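Local coordinates for protein nitrite transporter NirC (Salmonella enterica subsp. enterica serovar Typhimurium, PDB 4FC4) that forms a pentameric inner-membrane channel of the formate/nitrite transporter family that carries nitrite into and out of the cell, at residues Leu40-Ile43 / Leu44-Thr47; Ile67-Thr70 / Leu71-Ala75; Leu166-Trp169 / Met170-Thr174; Leu181-Trp184 / Trp185-Ala189; Asn233-Ser236 / Gly237-Met241. All coordinates share one frame; numbering follows the deposited sequence.

Contact 1 (Leu40-Ile43 / Leu44-Thr47); sequences LGII and LIFT
Thr-47 folds back on Ile-43, and Phe-46 on Ile-42, one turn apart along helix 24-51, a predicted membrane-spanning helix of the formate/nitrite transporter fold. The backbone bonds are those of an alpha-helix: each amide from Leu-44 to Thr-47 is bonded to the carbonyl four residues earlier, with Phe-46 N 3.0 Å from Ile-42 O. Ile-43 O takes two donors. Thr-47 N is bonded to Ile-43 O at 2.9 Å, and the hydroxyl Thr-47 OG1 also bonds to that oxygen, from above the carbonyl plane, at 2.6 Å. With chi1 at -54°, OG1 sits next to the threonine's own amide and is turned back toward the preceding turn, so its proton is used up inside the helix in an otherwise apolar setting. Among the apolar groups, Ile-42 and Phe-46 lie side by side and point the same way: Ile-42 CG2 is 3.8 Å from Phe-46 CD1, and Ile-42 CD1 follows the ring to CE1 at 4.0 Å. Ile-45 takes an unusual turn for a beta-branched residue in a helix; chi1 of 63° wedges CG1 between its amide and carbonyl carbon, 3.6 Å from Ile-42 O. Outside the helix, Phe-46 packs on Ile-137, Val-138 and Val-141 of helix 137-147, whereas Leu-44 and Thr-47 lean on Ala-192 of a neighbouring subunit, so the two flanks serve the chain's own core and the subunit interface. The Phe-46 ring meets the backbone of the preceding turn at its edge, with CD1 3.3 Å from Ile-42 O.

Contact 2 (Ile67-Thr70 / Leu71-Ala75); sequences IALT and LVIIA
Leu-71 N aims almost straight at Ile-67 O, 2.8 Å away with an N-H...O angle of 177°, in the first turn of helix 67-75, part of a predicted transmembrane segment. The next bond, Val-72 N to Ala-68 O, is equally straight but weak at 3.3 Å. Further on, Ile-73 N is bonded to Leu-69 O, and Thr-70 O receives Ile-74 N at 2.9 Å together with a weak, bent bond from Ile-73 N. The second half of the helix is widened by a pi-type turn over 71-75. Side chains follow the backbone in pairs. Ile-67 and Leu-71 run alongside each other, Ile-67 CG1 resting 3.8 Å from Leu-71 CG. Leu-69 crosses Ile-73 at a slant; its CG is 3.6 Å from Ile-73 CD1, while its CD1 branch touches Val-72 CB at 4.0 Å. Ile-73 reaches back because chi1 of -65° lays CG1 over the previous turn, 3.3 Å from Leu-69 O. Thr-70 keeps CG2 beside Ile-74 CG1 and gives its hydroxyl OG1 to a hydrogen bond with Gly-66 O, just ahead of the helix. Around this ridge, Leu-69 and Ile-73 insert against Ile-183 of helix 177-192, within the chain, while Leu-71 and Ile-74 meet Met-170 and Thr-174 of a neighbouring subunit. Ile-74 O and Ala-75 O accept hydrogen bonds from Arg-173 and Trp-169 of that subunit. Aliphatic branches thus serve both the chain's own core and the interface, where two terminal carbonyls add hydrogen bonds to the apolar packing.

Contact 3 (Leu166-Trp169 / Met170-Thr174); sequences LAIW and MAIRT
An arginine methylene lies over a tryptophan face one turn earlier: Arg-173 and Trp-169 form a CH-pi contact at the end of helix 150-172, where the chain passes from the membrane-spanning helix into a loop and meets a neighbouring subunit. Arg-173 CD sits 3.6 Å from the centroid of the five-membered ring, 26° off its normal and displaced toward the rim, so that CD is only 3.3 Å from Trp-169 NE1. Two torsions contribute. Trp-169 swings CG away from its amide (chi1 -174°), sending the indole outward from the helix, and the arginine chain bends at chi3 (58°); its guanidinium plane is almost parallel to the indole without lying squarely over it. The indole also stacks with Tyr-245. Beneath the pair, Arg-173 N bonds to Trp-169 O at 3.1 Å in the carbonyl plane, and Met-170 N bonds to Leu-166 O at 2.8 Å. Met-170 CG packs close, 3.2 Å from Leu-166 O. Where the helix gives out, Thr-174 OG1 turns back to Met-170 O at 2.8 Å, and Lys-179 NZ bonds to Ala-171 O and Thr-174 O. The polar ends have partners beyond the pair: Trp-169 NE1 donates to Ala-75 O and Arg-173 NE to Ile-74 O of a neighbouring subunit, while Arg-173 NH1 bonds to Thr-5 OG1 of its own chain. The CH-pi contact keeps two N-H donors side by side, each bonded to a carbonyl of that subunit; a positive charge near the helix's C-terminal end is probably favourable.

Contact 4 (Leu181-Trp184 / Trp185-Ala189); sequences LAIW and WCLLA
A chi1 of 176° carries the Trp-184 indole out from helix 177-192, beside its own carbonyl carbon, and a chi1 of -90° drops the neighbouring Trp-185 ring beneath its edge. The two indoles, adjacent in sequence on a helix of this aquaporin-like fold that runs into a predicted membrane span, make an inclined edge-to-face pair: the six-membered rings lie 4.8 Å apart between centroids with planes at 58°. Trp-184 CZ3 is the touching corner, standing 3.6 Å above the Trp-185 plane and over its centre. Leu-188, one turn on, lies alongside Trp-184; Leu-188 CD2 makes an off-centre CH-pi contact, 4.2 Å from the centroid of the Trp-184 six-membered ring, with CH2 its nearest atom. Backbone bonds keep the spacing, with Leu-188 N bonded to Trp-184 O at 2.9 Å and Trp-185 N to Leu-181 O at 3.0 Å. The polar end of Trp-184 is fixed elsewhere, NE1 donating to Ala-63 O, which probably restricts rotation of that ring. Trp-185 packs on Thr-64 of a neighbouring subunit, while Ile-183, on another side of the helix, meets Leu-69 of its own chain. Trp-185 CD1 lies 3.3 Å from Leu-181 O, in the preceding turn.

Contact 5 (Asn233-Ser236 / Gly237-Met241); sequences NTLS and GVVFM
Met-241 N reaches back five residues to Ser-236 O, bonding at 2.9 Å with the donor lined up on the carbonyl (C=O...N 170°). This is a wider turn than the one before it, where Val-239 N bonds to Leu-235 O and Val-238 N to Thr-234 O, each four residues apart. The Phe-240 ring lies against Ser-236: CD2 is 3.4 Å from Ser-236 CB, and Ser-236 CA makes an off-centre CH-pi contact 4.1 Å from the ring centroid. Leu-235 flanks the next turn with both branches, CD2 meeting Phe-240 CZ at 4.1 Å and CD1 crossing to Val-239 CG2 at 3.9 Å. Thr-234 and Val-238 lie side by side, their CG2 methyls 3.8 Å apart. Chi1 of 52° tucks Ser-236 OG between its own amide and carbonyl carbon, and it bonds to Ala-158 O of helix 150-172. Asn-233 ND2 bonds to Gly-157 O and Glu-196 O, and its OD1 to Ser-198 N. The Phe-240 ring also meets Phe-118 of a neighbouring subunit edge to face. The five-residue bond marks a pi-type turn, spanning 237-241, within helix 219-248 of the formate/nitrite transporter fold, a predicted membrane span.

Contacts 2 and 3 each touch three of the others. Leu-69 and Ile-73 of contact 2 touch both contact 3, where Leu-69 CD2 is 3.7 Å from Ala-167 CB, and contact 4, where Ile-73 CD1 is 3.5 Å from Ile-183 CD1. Contacts 3 and 4, with centres about 11 Å apart, join through Ala-167 CB and Cys-186 CB at 3.6 Å. Contact 1 reaches contact 2 through Leu-44 CD2 and Ile-67 CG2, 4.0 Å apart, and contact 5 reaches contact 3 through Met-241. Contacts 1 and 5 lie about 26 Å apart between centres, on opposite sides of the chain's centre. Contacts 1 and 2 face one neighbouring subunit, contacts 3, 4 and 5 another.

Contact 1 (Leu40-Ile43 / Leu44-Thr47)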
loop_
_atom_site.group_PDB
_atom_site.type_symbol
_atom_site.label_atom_id
_atom_site.label_comp_id
_atom_site.label_asym_id
_atom_site.label_seq_id
_atom_site.Cartn_x
_atom_site.Cartn_y
_atom_site.Cartn_z
ATOM N N LEU B 40 15.482 7.011 -15.244
ATOM C CA LEU B 40 15.494 5.693 -14.688
ATOM C C LEU B 40 14.021 5.270 -14.527
ATOM O O LEU B 40 13.685 4.093 -14.713
ATOM C CB LEU B 40 16.262 5.663 -13.335
ATOM C CG LEU B 40 17.828 5.827 -13.354
ATOM C CD1 LEU B 40 18.349 6.169 -11.981
ATOM C CD2 LEU B 40 18.528 4.535 -13.841
ATOM N N GLY B 41 13.136 6.222 -14.223
ATOM C CA GLY B 41 11.698 5.982 -14.311
ATOM C C GLY B 41 11.164 5.588 -15.696
ATOM O O GLY B 41 10.342 4.662 -15.830
ATOM N N ILE B 42 11.611 6.289 -16.740
ATOM C CA ILE B 42 11.132 6.024 -18.073
ATOM C C ILE B 42 11.611 4.626 -18.540
ATOM O O ILE B 42 10.874 3.894 -19.205
ATOM C CB ILE B 42 11.686 7.046 -19.101
ATOM C CG1 ILE B 42 10.895 8.355 -19.070
ATOM C CG2 ILE B 42 11.597 6.407 -20.503
ATOM C CD1 ILE B 42 9.448 8.280 -19.616
ATOM N N ILE B 43 12.853 4.260 -18.223
ATOM C CA ILE B 43 13.352 2.961 -18.628
ATOM C C ILE B 43 12.452 1.912 -17.962
ATOM O O ILE B 43 12.018 0.961 -18.637
ATOM C CB ILE B 43 14.844 2.742 -18.272
ATOM C CG1 ILE B 43 15.732 3.747 -19.047
ATOM C CG2 ILE B 43 15.224 1.294 -18.613
ATOM C CD1 ILE B 43 17.150 3.906 -18.553
ATOM N N LEU B 44 12.100 2.133 -16.683
ATOM C CA LEU B 44 11.324 1.139 -15.931
ATOM C C LEU B 44 9.994 0.895 -16.649
ATOM O O LEU B 44 9.610 -0.243 -16.945
ATOM C CB LEU B 44 11.078 1.578 -14.480
ATOM C CG LEU B 44 9.998 0.758 -13.726
ATOM C CD1 LEU B 44 10.265 -0.757 -13.795
ATOM C CD2 LEU B 44 9.965 1.202 -12.260
ATOM N N ILE B 45 9.299 1.971 -16.981
ATOM C CA ILE B 45 7.900 1.774 -17.392
ATOM C C ILE B 45 7.844 1.350 -18.851
ATOM O O ILE B 45 6.977 0.619 -19.231
ATOM C CB ILE B 45 7.024 3.012 -17.138
ATOM C CG1 ILE B 45 7.527 4.200 -17.988
ATOM C CG2 ILE B 45 6.971 3.350 -15.644
ATOM C CD1 ILE B 45 6.483 5.305 -18.129
ATOM N N PHE B 46 8.799 1.774 -19.665
ATOM C CA PHE B 46 8.884 1.212 -21.021
ATOM C C PHE B 46 9.318 -0.253 -21.069
ATOM O O PHE B 46 8.845 -0.981 -21.899
ATOM C CB PHE B 46 9.695 2.115 -21.924
ATOM C CG PHE B 46 8.902 3.263 -22.393
ATOM C CD1 PHE B 46 8.626 4.335 -21.511
ATOM C CD2 PHE B 46 8.311 3.253 -23.682
ATOM C CE1 PHE B 46 7.821 5.407 -21.911
ATOM C CE2 PHE B 46 7.531 4.326 -24.094
ATOM C CZ PHE B 46 7.300 5.409 -23.207
ATOM N N THR B 47 10.178 -0.694 -20.158
ATOM C CA THR B 47 10.486 -2.100 -20.048
ATOM C C THR B 47 9.221 -2.873 -19.722
ATOM O O THR B 47 8.957 -3.925 -20.302
ATOM C CB THR B 47 11.568 -2.301 -18.958
ATOM O OG1 THR B 47 12.673 -1.428 -19.314
ATOM C CG2 THR B 47 12.081 -3.762 -18.897
#

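Contact 2 (Ile67-Thr70 / Leu71-Ala75)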
loop_
_atom_site.group_PDB
_atom_site.type_symbol
_atom_site.label_atom_id
_atom_site.label_comp_id
_atom_site.label_asym_id
_atom_site.label_seq_id
_atom_site.Cartn_x
_atom_site.Cartn_y
_atom_site.Cartn_z
ATOM N N ILE B 67 8.380 6.298 -9.182
ATOM C CA ILE B 67 9.777 6.416 -8.785
ATOM C C ILE B 67 10.395 7.702 -9.357
ATOM O O ILE B 67 11.237 8.336 -8.704
ATOM C CB ILE B 67 10.570 5.138 -9.163
ATOM C CG1 ILE B 67 12.062 5.306 -8.841
ATOM C CG2 ILE B 67 10.328 4.822 -10.622
ATOM C CD1 ILE B 67 12.830 4.029 -8.751
ATOM N N ALA B 68 9.951 8.121 -10.539
ATOM C CA ALA B 68 10.639 9.223 -11.248
ATOM C C ALA B 68 10.660 10.494 -10.397
ATOM O O ALA B 68 11.708 11.058 -10.149
ATOM C CB ALA B 68 9.998 9.526 -12.635
ATOM N N LEU B 69 9.493 10.939 -9.940
ATOM C CA LEU B 69 9.430 12.169 -9.156
ATOM C C LEU B 69 9.782 11.928 -7.708
ATOM O O LEU B 69 10.255 12.860 -7.030
ATOM C CB LEU B 69 8.089 12.840 -9.305
ATOM C CG LEU B 69 8.041 14.275 -8.804
ATOM C CD1 LEU B 69 8.914 15.257 -9.617
ATOM C CD2 LEU B 69 6.557 14.658 -8.812
ATOM N N THR B 70 9.581 10.695 -7.247
ATOM C CA THR B 70 10.046 10.311 -5.927
ATOM C C THR B 70 11.553 10.518 -5.768
ATOM O O THR B 70 11.968 11.135 -4.783
ATOM C CB THR B 70 9.707 8.865 -5.601
ATOM O OG1 THR B 70 8.284 8.665 -5.737
ATOM C CG2 THR B 70 10.193 8.530 -4.217
ATOM N N LEU B 71 12.349 10.038 -6.731
ATOM C CA LEU B 71 13.785 10.319 -6.793
ATOM C C LEU B 71 14.046 11.804 -6.801
ATOM O O LEU B 71 14.768 12.298 -5.985
ATOM C CB LEU B 71 14.455 9.644 -8.023
ATOM C CG LEU B 71 14.480 8.090 -8.061
ATOM C CD1 LEU B 71 15.132 7.567 -9.337
ATOM C CD2 LEU B 71 15.121 7.477 -6.805
ATOM N N VAL B 72 13.499 12.508 -7.778
ATOM C CA VAL B 72 13.711 13.947 -7.900
ATOM C C VAL B 72 13.477 14.673 -6.560
ATOM O O VAL B 72 14.307 15.481 -6.149
ATOM C CB VAL B 72 12.813 14.545 -9.046
ATOM C CG1 VAL B 72 12.842 16.081 -9.038
ATOM C CG2 VAL B 72 13.291 14.046 -10.414
ATOM N N ILE B 73 12.415 14.309 -5.812
ATOM C CA ILE B 73 12.032 15.145 -4.660
ATOM C C ILE B 73 12.736 14.715 -3.373
ATOM O O ILE B 73 13.199 15.535 -2.582
ATOM C CB ILE B 73 10.503 15.163 -4.445
ATOM C CG1 ILE B 73 9.766 15.839 -5.632
ATOM C CG2 ILE B 73 10.148 15.823 -3.126
ATOM C CD1 ILE B 73 8.251 15.728 -5.512
ATOM N N ILE B 74 12.861 13.411 -3.203
ATOM C CA ILE B 74 13.282 12.827 -1.952
ATOM C C ILE B 74 14.792 12.634 -1.958
ATOM O O ILE B 74 15.410 12.936 -0.980
ATOM C CB ILE B 74 12.572 11.521 -1.702
ATOM C CG1 ILE B 74 11.059 11.786 -1.800
ATOM C CG2 ILE B 74 13.014 10.882 -0.354
ATOM C CD1 ILE B 74 10.406 12.331 -0.508
ATOM N N ALA B 75 15.385 12.172 -3.052
ATOM C CA ALA B 75 16.847 12.147 -3.126
ATOM C C ALA B 75 17.401 13.577 -3.229
ATOM O O ALA B 75 18.446 13.847 -2.652
ATOM C CB ALA B 75 17.363 11.268 -4.279
#

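Contact 3 (Leu166-Trp169 / Met170-Thr174)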
loop_
_atom_site.group_PDB
_atom_site.type_symbol
_atom_site.label_atom_id
_atom_site.label_comp_id
_atom_site.label_asym_id
_atom_site.label_seq_id
_atom_site.Cartn_x
_atom_site.Cartn_y
_atom_site.Cartn_z
ATOM N N LEU B 166 1.248 19.639 -9.141
ATOM C CA LEU B 166 0.339 19.298 -8.066
ATOM C C LEU B 166 0.999 18.309 -7.081
ATOM O O LEU B 166 0.816 18.428 -5.865
ATOM C CB LEU B 166 -1.002 18.773 -8.599
ATOM C CG LEU B 166 -1.940 19.958 -8.930
ATOM C CD1 LEU B 166 -2.998 19.587 -9.981
ATOM C CD2 LEU B 166 -2.570 20.560 -7.676
ATOM N N ALA B 167 1.805 17.369 -7.602
ATOM C CA ALA B 167 2.500 16.405 -6.779
ATOM C C ALA B 167 3.540 17.150 -5.935
ATOM O O ALA B 167 3.667 16.929 -4.737
ATOM C CB ALA B 167 3.148 15.353 -7.664
ATOM N N ILE B 168 4.242 18.094 -6.547
ATOM C CA ILE B 168 5.277 18.823 -5.811
ATOM C C ILE B 168 4.694 19.641 -4.674
ATOM O O ILE B 168 5.193 19.613 -3.535
ATOM C CB ILE B 168 6.073 19.713 -6.761
ATOM C CG1 ILE B 168 6.865 18.805 -7.737
ATOM C CG2 ILE B 168 6.923 20.624 -5.939
ATOM C CD1 ILE B 168 7.436 19.544 -8.912
ATOM N N TRP B 169 3.601 20.325 -5.001
ATOM C CA TRP B 169 2.774 21.094 -4.091
ATOM C C TRP B 169 2.297 20.262 -2.928
ATOM O O TRP B 169 2.533 20.621 -1.754
ATOM C CB TRP B 169 1.577 21.603 -4.876
ATOM C CG TRP B 169 0.657 22.552 -4.133
ATOM C CD1 TRP B 169 -0.592 22.269 -3.597
ATOM C CD2 TRP B 169 0.887 23.974 -3.851
ATOM N NE1 TRP B 169 -1.129 23.386 -3.001
ATOM C CE2 TRP B 169 -0.292 24.441 -3.119
ATOM C CE3 TRP B 169 1.926 24.871 -4.112
ATOM C CZ2 TRP B 169 -0.409 25.753 -2.669
ATOM C CZ3 TRP B 169 1.805 26.182 -3.661
ATOM C CH2 TRP B 169 0.665 26.624 -2.956
ATOM N N MET B 170 1.592 19.170 -3.228
ATOM C CA MET B 170 1.052 18.307 -2.163
ATOM C C MET B 170 2.149 17.712 -1.283
ATOM O O MET B 170 1.973 17.547 -0.091
ATOM C CB MET B 170 0.166 17.210 -2.731
ATOM C CG MET B 170 -1.128 17.673 -3.379
ATOM S SD MET B 170 -2.046 16.222 -3.923
ATOM C CE MET B 170 -2.860 15.809 -2.420
ATOM N N ALA B 171 3.276 17.357 -1.904
ATOM C CA ALA B 171 4.458 16.883 -1.163
ATOM C C ALA B 171 4.961 17.946 -0.201
ATOM O O ALA B 171 5.241 17.637 0.957
ATOM C CB ALA B 171 5.557 16.450 -2.112
ATOM N N ILE B 172 5.000 19.212 -0.637
ATOM C CA ILE B 172 5.420 20.273 0.279
ATOM C C ILE B 172 4.500 20.408 1.486
ATOM O O ILE B 172 4.971 20.717 2.587
ATOM C CB ILE B 172 5.609 21.615 -0.421
ATOM C CG1 ILE B 172 6.889 21.577 -1.237
ATOM C CG2 ILE B 172 5.720 22.750 0.590
ATOM C CD1 ILE B 172 7.009 22.740 -2.194
ATOM N N ARG B 173 3.200 20.143 1.283
ATOM C CA ARG B 173 2.143 20.324 2.300
ATOM C C ARG B 173 1.894 19.124 3.230
ATOM O O ARG B 173 1.042 19.180 4.126
ATOM C CB ARG B 173 0.870 20.684 1.567
ATOM C CG ARG B 173 1.007 22.063 0.920
ATOM C CD ARG B 173 -0.106 22.327 -0.069
ATOM N NE ARG B 173 -1.436 22.241 0.538
ATOM C CZ ARG B 173 -2.010 23.230 1.217
ATOM N NH1 ARG B 173 -1.357 24.353 1.372
ATOM N NH2 ARG B 173 -3.235 23.086 1.742
ATOM N N THR B 174 2.622 18.047 2.989
ATOM C CA THR B 174 2.524 16.798 3.779
ATOM C C THR B 174 3.898 16.312 4.272
ATOM O O THR B 174 4.949 16.828 3.873
ATOM C CB THR B 174 1.823 15.652 2.966
ATOM O OG1 THR B 174 2.485 15.431 1.695
ATOM C CG2 THR B 174 0.329 16.024 2.722
#

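Contact 4 (Leu181-Trp184 / Trp185-Ala189)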
loop_
_atom_site.group_PDB
_atom_site.type_symbol
_atom_site.label_atom_id
_atom_site.label_comp_id
_atom_site.label_asym_id
_atom_site.label_seq_id
_atom_site.Cartn_x
_atom_site.Cartn_y
_atom_site.Cartn_z
ATOM N N LEU B 181 2.813 8.899 -1.733
ATOM C CA LEU B 181 1.465 8.758 -2.248
ATOM C C LEU B 181 0.996 9.903 -3.123
ATOM O O LEU B 181 0.351 9.657 -4.199
ATOM C CB LEU B 181 0.490 8.530 -1.114
ATOM C CG LEU B 181 0.296 7.042 -0.832
ATOM C CD1 LEU B 181 1.577 6.235 -0.842
ATOM C CD2 LEU B 181 -0.520 6.771 0.430
ATOM N N ALA B 182 1.280 11.147 -2.708
ATOM C CA ALA B 182 0.852 12.310 -3.557
ATOM C C ALA B 182 1.479 12.199 -4.922
ATOM O O ALA B 182 0.822 12.364 -5.957
ATOM C CB ALA B 182 1.232 13.640 -2.914
ATOM N N ILE B 183 2.785 11.936 -4.908
ATOM C CA ILE B 183 3.603 11.770 -6.110
ATOM C C ILE B 183 3.095 10.566 -6.964
ATOM O O ILE B 183 2.823 10.697 -8.148
ATOM C CB ILE B 183 5.096 11.585 -5.721
ATOM C CG1 ILE B 183 5.659 12.859 -5.025
ATOM C CG2 ILE B 183 5.886 11.194 -6.972
ATOM C CD1 ILE B 183 7.055 12.661 -4.363
ATOM N N TRP B 184 2.882 9.424 -6.337
ATOM C CA TRP B 184 2.383 8.252 -7.030
ATOM C C TRP B 184 1.065 8.535 -7.781
ATOM O O TRP B 184 0.906 8.165 -8.966
ATOM C CB TRP B 184 2.221 7.066 -6.025
ATOM C CG TRP B 184 1.617 5.861 -6.720
ATOM C CD1 TRP B 184 2.266 4.979 -7.599
ATOM C CD2 TRP B 184 0.196 5.435 -6.727
ATOM N NE1 TRP B 184 1.402 4.091 -8.108
ATOM C CE2 TRP B 184 0.154 4.227 -7.578
ATOM C CE3 TRP B 184 -0.982 5.872 -6.096
ATOM C CZ2 TRP B 184 -1.038 3.528 -7.823
ATOM C CZ3 TRP B 184 -2.180 5.122 -6.317
ATOM C CH2 TRP B 184 -2.209 4.000 -7.181
ATOM N N TRP B 185 0.121 9.218 -7.123
ATOM C CA TRP B 185 -1.192 9.468 -7.685
ATOM C C TRP B 185 -1.052 10.296 -8.900
ATOM O O TRP B 185 -1.701 10.021 -9.922
ATOM C CB TRP B 185 -2.111 10.209 -6.733
ATOM C CG TRP B 185 -2.923 9.358 -5.834
ATOM C CD1 TRP B 185 -2.880 9.305 -4.431
ATOM C CD2 TRP B 185 -3.952 8.405 -6.221
ATOM N NE1 TRP B 185 -3.789 8.425 -3.930
ATOM C CE2 TRP B 185 -4.478 7.834 -4.955
ATOM C CE3 TRP B 185 -4.465 7.950 -7.447
ATOM C CZ2 TRP B 185 -5.465 6.820 -4.949
ATOM C CZ3 TRP B 185 -5.474 6.964 -7.435
ATOM C CH2 TRP B 185 -5.966 6.406 -6.210
ATOM N N CYS B 186 -0.201 11.313 -8.831
ATOM C CA CYS B 186 -0.170 12.292 -9.933
ATOM C C CYS B 186 0.507 11.744 -11.158
ATOM O O CYS B 186 0.123 12.063 -12.273
ATOM C CB CYS B 186 0.553 13.566 -9.503
ATOM S SG CYS B 186 -0.445 14.480 -8.354
ATOM N N LEU B 187 1.559 10.956 -10.936
ATOM C CA LEU B 187 2.228 10.289 -12.044
ATOM C C LEU B 187 1.365 9.139 -12.647
ATOM O O LEU B 187 1.326 9.022 -13.855
ATOM C CB LEU B 187 3.639 9.856 -11.619
ATOM C CG LEU B 187 4.667 10.992 -11.725
ATOM C CD1 LEU B 187 4.214 12.273 -10.997
ATOM C CD2 LEU B 187 6.018 10.475 -11.214
ATOM N N LEU B 188 0.654 8.322 -11.842
ATOM C CA LEU B 188 -0.446 7.483 -12.427
ATOM C C LEU B 188 -1.300 8.288 -13.432
ATOM O O LEU B 188 -1.538 7.880 -14.584
ATOM C CB LEU B 188 -1.334 6.903 -11.334
ATOM C CG LEU B 188 -2.571 6.085 -11.734
ATOM C CD1 LEU B 188 -2.230 4.924 -12.673
ATOM C CD2 LEU B 188 -3.206 5.513 -10.491
ATOM N N ALA B 189 -1.728 9.466 -12.983
ATOM C CA ALA B 189 -2.723 10.231 -13.680
ATOM C C ALA B 189 -2.111 10.834 -14.975
ATOM O O ALA B 189 -2.754 10.750 -16.020
ATOM C CB ALA B 189 -3.295 11.352 -12.787
#

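Contact 5 (Asn233-Ser236 / Gly237-Met241)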
loop_
_atom_site.group_PDB
_atom_site.type_symbol
_atom_site.label_atom_id
_atom_site.label_comp_id
_atom_site.label_asym_id
_atom_site.label_seq_id
_atom_site.Cartn_x
_atom_site.Cartn_y
_atom_site.Cartn_z
ATOM N N ASN B 233 4.173 22.665 -20.511
ATOM C CA ASN B 233 4.592 22.459 -19.113
ATOM C C ASN B 233 4.682 23.809 -18.361
ATOM O O ASN B 233 4.268 23.903 -17.179
ATOM C CB ASN B 233 5.962 21.747 -19.014
ATOM C CG ASN B 233 5.924 20.277 -19.398
ATOM O OD1 ASN B 233 6.986 19.680 -19.666
ATOM N ND2 ASN B 233 4.726 19.657 -19.391
ATOM N N THR B 234 5.249 24.817 -19.049
ATOM C CA THR B 234 5.516 26.134 -18.498
ATOM C C THR B 234 4.232 26.918 -18.213
ATOM O O THR B 234 4.081 27.435 -17.121
ATOM C CB THR B 234 6.421 26.953 -19.450
ATOM O OG1 THR B 234 7.593 26.173 -19.727
ATOM C CG2 THR B 234 6.826 28.277 -18.829
ATOM N N LEU B 235 3.315 26.982 -19.180
ATOM C CA LEU B 235 1.930 27.428 -18.911
ATOM C C LEU B 235 1.307 26.968 -17.563
ATOM O O LEU B 235 0.885 27.791 -16.752
ATOM C CB LEU B 235 0.963 27.042 -20.054
ATOM C CG LEU B 235 -0.471 27.505 -19.777
ATOM C CD1 LEU B 235 -0.519 29.015 -19.565
ATOM C CD2 LEU B 235 -1.420 27.158 -20.912
ATOM N N SER B 236 1.188 25.669 -17.363
ATOM C CA SER B 236 0.513 25.132 -16.158
ATOM C C SER B 236 1.326 25.369 -14.849
ATOM O O SER B 236 0.744 25.660 -13.804
ATOM C CB SER B 236 0.136 23.672 -16.353
ATOM O OG SER B 236 1.249 22.884 -16.777
ATOM N N GLY B 237 2.658 25.315 -14.925
ATOM C CA GLY B 237 3.513 25.566 -13.781
ATOM C C GLY B 237 3.413 27.009 -13.352
ATOM O O GLY B 237 3.157 27.291 -12.191
ATOM N N VAL B 238 3.599 27.925 -14.304
ATOM C CA VAL B 238 3.589 29.370 -14.059
ATOM C C VAL B 238 2.181 29.863 -13.681
ATOM O O VAL B 238 2.023 30.575 -12.690
ATOM C CB VAL B 238 4.149 30.150 -15.294
ATOM C CG1 VAL B 238 4.012 31.673 -15.148
ATOM C CG2 VAL B 238 5.601 29.752 -15.540
ATOM N N VAL B 239 1.164 29.457 -14.449
ATOM C CA VAL B 239 -0.164 30.094 -14.376
ATOM C C VAL B 239 -1.141 29.303 -13.515
ATOM O O VAL B 239 -1.666 29.830 -12.526
ATOM C CB VAL B 239 -0.782 30.397 -15.768
ATOM C CG1 VAL B 239 -2.176 30.984 -15.616
ATOM C CG2 VAL B 239 0.071 31.368 -16.571
ATOM N N PHE B 240 -1.384 28.042 -13.875
ATOM C CA PHE B 240 -2.400 27.267 -13.144
ATOM C C PHE B 240 -1.953 27.035 -11.719
ATOM O O PHE B 240 -2.796 27.018 -10.832
ATOM C CB PHE B 240 -2.734 25.903 -13.757
ATOM C CG PHE B 240 -3.108 25.933 -15.197
ATOM C CD1 PHE B 240 -3.509 27.115 -15.844
ATOM C CD2 PHE B 240 -3.101 24.734 -15.928
ATOM C CE1 PHE B 240 -3.860 27.105 -17.197
ATOM C CE2 PHE B 240 -3.455 24.722 -17.275
ATOM C CZ PHE B 240 -3.838 25.897 -17.917
ATOM N N MET B 241 -0.653 26.834 -11.495
ATOM C CA MET B 241 -0.186 26.552 -10.149
ATOM C C MET B 241 0.390 27.795 -9.495
ATOM O O MET B 241 -0.142 28.259 -8.483
ATOM C CB MET B 241 0.756 25.330 -10.076
ATOM C CG MET B 241 0.069 23.995 -10.357
ATOM S SD MET B 241 -1.071 23.463 -9.079
ATOM C CE MET B 241 0.093 23.114 -7.746
#